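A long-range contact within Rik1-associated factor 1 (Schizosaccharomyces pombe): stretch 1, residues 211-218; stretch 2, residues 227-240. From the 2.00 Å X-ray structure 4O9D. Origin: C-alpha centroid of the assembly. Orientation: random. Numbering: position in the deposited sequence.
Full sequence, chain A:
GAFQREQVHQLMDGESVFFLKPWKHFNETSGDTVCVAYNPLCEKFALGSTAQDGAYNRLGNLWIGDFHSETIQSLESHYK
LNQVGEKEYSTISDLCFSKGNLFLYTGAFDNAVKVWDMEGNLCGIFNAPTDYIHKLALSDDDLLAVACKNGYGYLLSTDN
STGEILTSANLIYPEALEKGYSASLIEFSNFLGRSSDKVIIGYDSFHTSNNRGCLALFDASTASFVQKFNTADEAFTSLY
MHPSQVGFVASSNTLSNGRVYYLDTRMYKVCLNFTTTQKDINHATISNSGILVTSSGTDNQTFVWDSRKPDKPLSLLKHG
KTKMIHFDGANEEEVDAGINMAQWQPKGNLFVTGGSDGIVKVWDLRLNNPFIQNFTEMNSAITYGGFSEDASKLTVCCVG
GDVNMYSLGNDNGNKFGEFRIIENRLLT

Stretch 1, residues 211-218: NRGCLALF
Stretch 2 (227-240) QKFNTADEAFTSLY

An extended strand carries Leu215 through Phe218, and stretch 2 runs antiparallel to it at first. Leu217 pairs with Gln227 (CA-CA 5.3 Å) as a hydrogen-bonded pair, and Ala216 with Lys228 (CA-CA 4.4 Å) as a non-hydrogen-bonded one. Leu217 N donates to Gln227 O at 2.8 Å, Gln227 N returns a weak bond to Leu217 O at 3.4 Å, and Phe229 N donates to Leu215 O at 2.9 Å. Beyond this ladder stretch 2 loops through 230-234 and enters strand 235-240, whose direction makes 73° with that of the first strand; the axes approach to 6.8 Å.

Near this second strand the backbone bonds are weak: Glu234 N to Gly213 O, 3.1 Å, and Ala235 N to Asn211 O, 3.4 Å. Gly213 adopts phi/psi 153/-161, a region glycine reaches readily; an ideal CB there would lie 2.6 Å from Glu234 O, a clash. Water 1 joins two carbonyl oxygens, which cannot bond each other as both are acceptors, donating to Asn211 O (2.6 Å) and Asp233 O (2.8 Å). Water 2 lies by the ladder, where it takes the Leu215 N-H (3.0 Å from N) and donates to Phe229 O (2.9 Å) and Thr231 OG1 (3.0 Å).

Leu215 (chi1 t, chi2 p; phi/psi -128/123) is the apolar hub, its CA-CB bond directed toward stretch 2. Leu215 reaches both rings, with CB over the Phe236 face, 4.0 Å from the centroid, a CH-pi contact, and CG against Phe229 CD2 at 3.6 Å; its CD1 meets Leu239 CD2 at 3.7 Å. Both phenylalanines have chi1 m, with chi2 -86° for Phe229 and 76° for Phe236. Leu217 CB adds a contact to Phe229 CE2 at 3.9 Å.

The one salt bridge lies within stretch 2: Lys228, with all four chi angles t, extends NZ to Asp233 OD1 (chi1 m) at 2.6 Å. Its long aliphatic chain passes Cys214 (chi1 p), with CE 3.7 Å from Cys214 CB.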

# COMPACT_ATOMS: atom_id res chain seq x y z
N ASN A 211 -1.10 -21.76 -0.28
CA ASN A 211 -0.31 -20.64 -0.81
C ASN A 211 -0.28 -20.66 -2.36
O ASN A 211 0.77 -20.83 -2.97
CB ASN A 211 1.12 -20.65 -0.25
CG ASN A 211 1.24 -19.98 1.15
OD1 ASN A 211 0.35 -19.25 1.59
ND2 ASN A 211 2.36 -20.20 1.81
N ARG A 212 -1.46 -20.49 -2.97
CA ARG A 212 -1.58 -20.45 -4.43
C ARG A 212 -2.05 -19.09 -4.89
O ARG A 212 -2.47 -18.27 -4.09
CB ARG A 212 -2.60 -21.48 -4.89
CG ARG A 212 -2.64 -22.68 -4.00
CD ARG A 212 -1.44 -23.52 -4.26
NE ARG A 212 -1.55 -24.22 -5.53
CZ ARG A 212 -1.01 -25.41 -5.77
NH1 ARG A 212 -0.32 -26.02 -4.81
NH2 ARG A 212 -1.16 -25.97 -6.96
N GLY A 213 -2.00 -18.88 -6.20
CA GLY A 213 -2.28 -17.59 -6.80
C GLY A 213 -1.51 -17.51 -8.10
O GLY A 213 -1.06 -18.54 -8.65
N CYS A 214 -1.34 -16.29 -8.58
CA CYS A 214 -0.57 -16.06 -9.81
C CYS A 214 -0.44 -14.55 -10.07
O CYS A 214 -0.99 -13.73 -9.34
CB CYS A 214 -1.25 -16.73 -10.99
SG CYS A 214 -2.92 -16.11 -11.30
N LEU A 215 0.31 -14.21 -11.12
CA LEU A 215 0.54 -12.83 -11.53
C LEU A 215 0.19 -12.71 -13.02
O LEU A 215 0.71 -13.49 -13.84
CB LEU A 215 2.01 -12.46 -11.25
CG LEU A 215 2.36 -10.98 -11.41
CD1 LEU A 215 1.68 -10.16 -10.27
CD2 LEU A 215 3.86 -10.80 -11.42
N ALA A 216 -0.73 -11.80 -13.36
CA ALA A 216 -1.20 -11.65 -14.75
C ALA A 216 -1.10 -10.22 -15.27
O ALA A 216 -0.97 -9.26 -14.48
CB ALA A 216 -2.63 -12.13 -14.88
N LEU A 217 -1.17 -10.07 -16.59
CA LEU A 217 -1.11 -8.75 -17.19
C LEU A 217 -2.35 -8.50 -18.05
O LEU A 217 -2.82 -9.41 -18.73
CB LEU A 217 0.12 -8.65 -18.08
CG LEU A 217 0.53 -7.24 -18.53
CD1 LEU A 217 1.06 -6.37 -17.35
CD2 LEU A 217 1.56 -7.34 -19.68
N PHE A 218 -2.84 -7.26 -18.02
CA PHE A 218 -3.99 -6.85 -18.84
C PHE A 218 -3.65 -5.58 -19.65
O PHE A 218 -2.82 -4.77 -19.23
CB PHE A 218 -5.20 -6.56 -17.95
CG PHE A 218 -5.84 -7.79 -17.34
CD1 PHE A 218 -5.30 -8.38 -16.19
CD2 PHE A 218 -6.98 -8.33 -17.89
CE1 PHE A 218 -5.90 -9.51 -15.63
CE2 PHE A 218 -7.58 -9.44 -17.35
CZ PHE A 218 -7.04 -10.05 -16.22
N GLN A 227 -1.40 -11.84 -20.69
CA GLN A 227 -0.55 -12.99 -20.38
C GLN A 227 -0.53 -13.33 -18.87
O GLN A 227 -0.82 -12.49 -18.00
CB GLN A 227 0.88 -12.71 -20.83
CG GLN A 227 1.64 -11.78 -19.91
CD GLN A 227 3.06 -11.45 -20.37
OE1 GLN A 227 3.30 -11.23 -21.56
NE2 GLN A 227 3.99 -11.37 -19.42
N LYS A 228 -0.23 -14.59 -18.58
CA LYS A 228 0.22 -14.96 -17.23
C LYS A 228 1.75 -14.80 -17.20
O LYS A 228 2.45 -15.26 -18.12
CB LYS A 228 -0.18 -16.41 -16.92
CG LYS A 228 0.10 -16.89 -15.50
CD LYS A 228 -0.11 -18.42 -15.40
CE LYS A 228 -0.44 -18.85 -13.96
NZ LYS A 228 -0.67 -20.34 -13.84
N PHE A 229 2.28 -14.14 -16.17
CA PHE A 229 3.73 -14.09 -16.01
C PHE A 229 4.23 -15.50 -15.68
O PHE A 229 3.53 -16.27 -15.03
CB PHE A 229 4.13 -13.10 -14.91
CG PHE A 229 3.96 -11.66 -15.30
CD1 PHE A 229 4.97 -10.99 -15.97
CD2 PHE A 229 2.80 -10.98 -15.02
CE1 PHE A 229 4.83 -9.66 -16.33
CE2 PHE A 229 2.66 -9.65 -15.36
CZ PHE A 229 3.68 -8.99 -16.02
N ASN A 230 5.44 -15.82 -16.12
CA ASN A 230 5.93 -17.20 -15.99
C ASN A 230 6.46 -17.49 -14.58
O ASN A 230 7.64 -17.41 -14.34
CB ASN A 230 7.00 -17.48 -17.05
CG ASN A 230 7.44 -18.95 -17.08
OD1 ASN A 230 6.68 -19.85 -16.73
ND2 ASN A 230 8.68 -19.18 -17.49
N THR A 231 5.56 -17.79 -13.64
CA THR A 231 5.93 -18.30 -12.32
C THR A 231 5.02 -19.47 -12.02
O THR A 231 4.01 -19.65 -12.67
CB THR A 231 5.68 -17.28 -11.18
OG1 THR A 231 4.27 -17.20 -10.89
CG2 THR A 231 6.21 -15.90 -11.56
N ALA A 232 5.37 -20.26 -11.01
CA ALA A 232 4.43 -21.25 -10.48
C ALA A 232 3.19 -20.55 -9.92
O ALA A 232 3.21 -19.32 -9.72
CB ALA A 232 5.12 -22.05 -9.37
N ASP A 233 2.14 -21.33 -9.62
CA ASP A 233 0.99 -20.78 -8.89
C ASP A 233 1.35 -20.64 -7.42
O ASP A 233 1.62 -21.64 -6.75
CB ASP A 233 -0.27 -21.64 -9.07
CG ASP A 233 -1.08 -21.26 -10.32
OD1 ASP A 233 -0.47 -20.78 -11.31
OD2 ASP A 233 -2.33 -21.42 -10.31
N GLU A 234 1.42 -19.38 -6.97
CA GLU A 234 1.95 -19.00 -5.66
C GLU A 234 1.14 -17.76 -5.24
O GLU A 234 0.62 -17.04 -6.10
CB GLU A 234 3.44 -18.63 -5.75
CG GLU A 234 4.34 -19.76 -6.31
CD GLU A 234 5.75 -19.31 -6.69
OE1 GLU A 234 6.05 -18.09 -6.74
OE2 GLU A 234 6.56 -20.20 -6.98
N ALA A 235 1.02 -17.53 -3.94
CA ALA A 235 0.23 -16.42 -3.41
C ALA A 235 1.07 -15.15 -3.40
O ALA A 235 1.99 -15.00 -2.59
CB ALA A 235 -0.25 -16.74 -2.00
N PHE A 236 0.74 -14.23 -4.29
CA PHE A 236 1.46 -12.98 -4.37
C PHE A 236 1.01 -12.01 -3.29
O PHE A 236 -0.18 -11.87 -3.01
CB PHE A 236 1.37 -12.38 -5.77
CG PHE A 236 2.26 -13.09 -6.74
CD1 PHE A 236 1.90 -14.33 -7.24
CD2 PHE A 236 3.48 -12.55 -7.09
CE1 PHE A 236 2.75 -15.01 -8.09
CE2 PHE A 236 4.33 -13.24 -7.94
CZ PHE A 236 3.97 -14.45 -8.44
N THR A 237 2.01 -11.38 -2.67
CA THR A 237 1.82 -10.59 -1.47
C THR A 237 2.16 -9.12 -1.68
O THR A 237 1.68 -8.28 -0.94
CB THR A 237 2.68 -11.13 -0.28
OG1 THR A 237 4.08 -11.13 -0.62
CG2 THR A 237 2.26 -12.55 0.10
N SER A 238 2.98 -8.79 -2.67
CA SER A 238 3.40 -7.41 -2.78
C SER A 238 3.95 -7.09 -4.18
O SER A 238 4.59 -7.92 -4.79
CB SER A 238 4.47 -7.17 -1.70
OG SER A 238 5.23 -6.03 -1.98
N LEU A 239 3.70 -5.87 -4.65
CA LEU A 239 4.12 -5.40 -5.98
C LEU A 239 4.72 -4.03 -5.78
O LEU A 239 4.13 -3.19 -5.07
CB LEU A 239 2.90 -5.21 -6.92
CG LEU A 239 2.06 -6.39 -7.39
CD1 LEU A 239 0.97 -5.89 -8.41
CD2 LEU A 239 2.90 -7.45 -8.06
N TYR A 240 5.88 -3.80 -6.39
CA TYR A 240 6.53 -2.50 -6.22
C TYR A 240 7.17 -2.08 -7.53
O TYR A 240 8.01 -2.81 -8.05
CB TYR A 240 7.57 -2.58 -5.10
CG TYR A 240 8.31 -1.30 -4.85
CD1 TYR A 240 9.35 -0.90 -5.69
CD2 TYR A 240 8.00 -0.50 -3.75
CE1 TYR A 240 10.07 0.27 -5.44
CE2 TYR A 240 8.73 0.68 -3.49
CZ TYR A 240 9.75 1.06 -4.35
OH TYR A 240 10.44 2.23 -4.13
O HOH W 1 2.35 -22.53 -4.20
O HOH W 2 2.00 -16.20 -12.56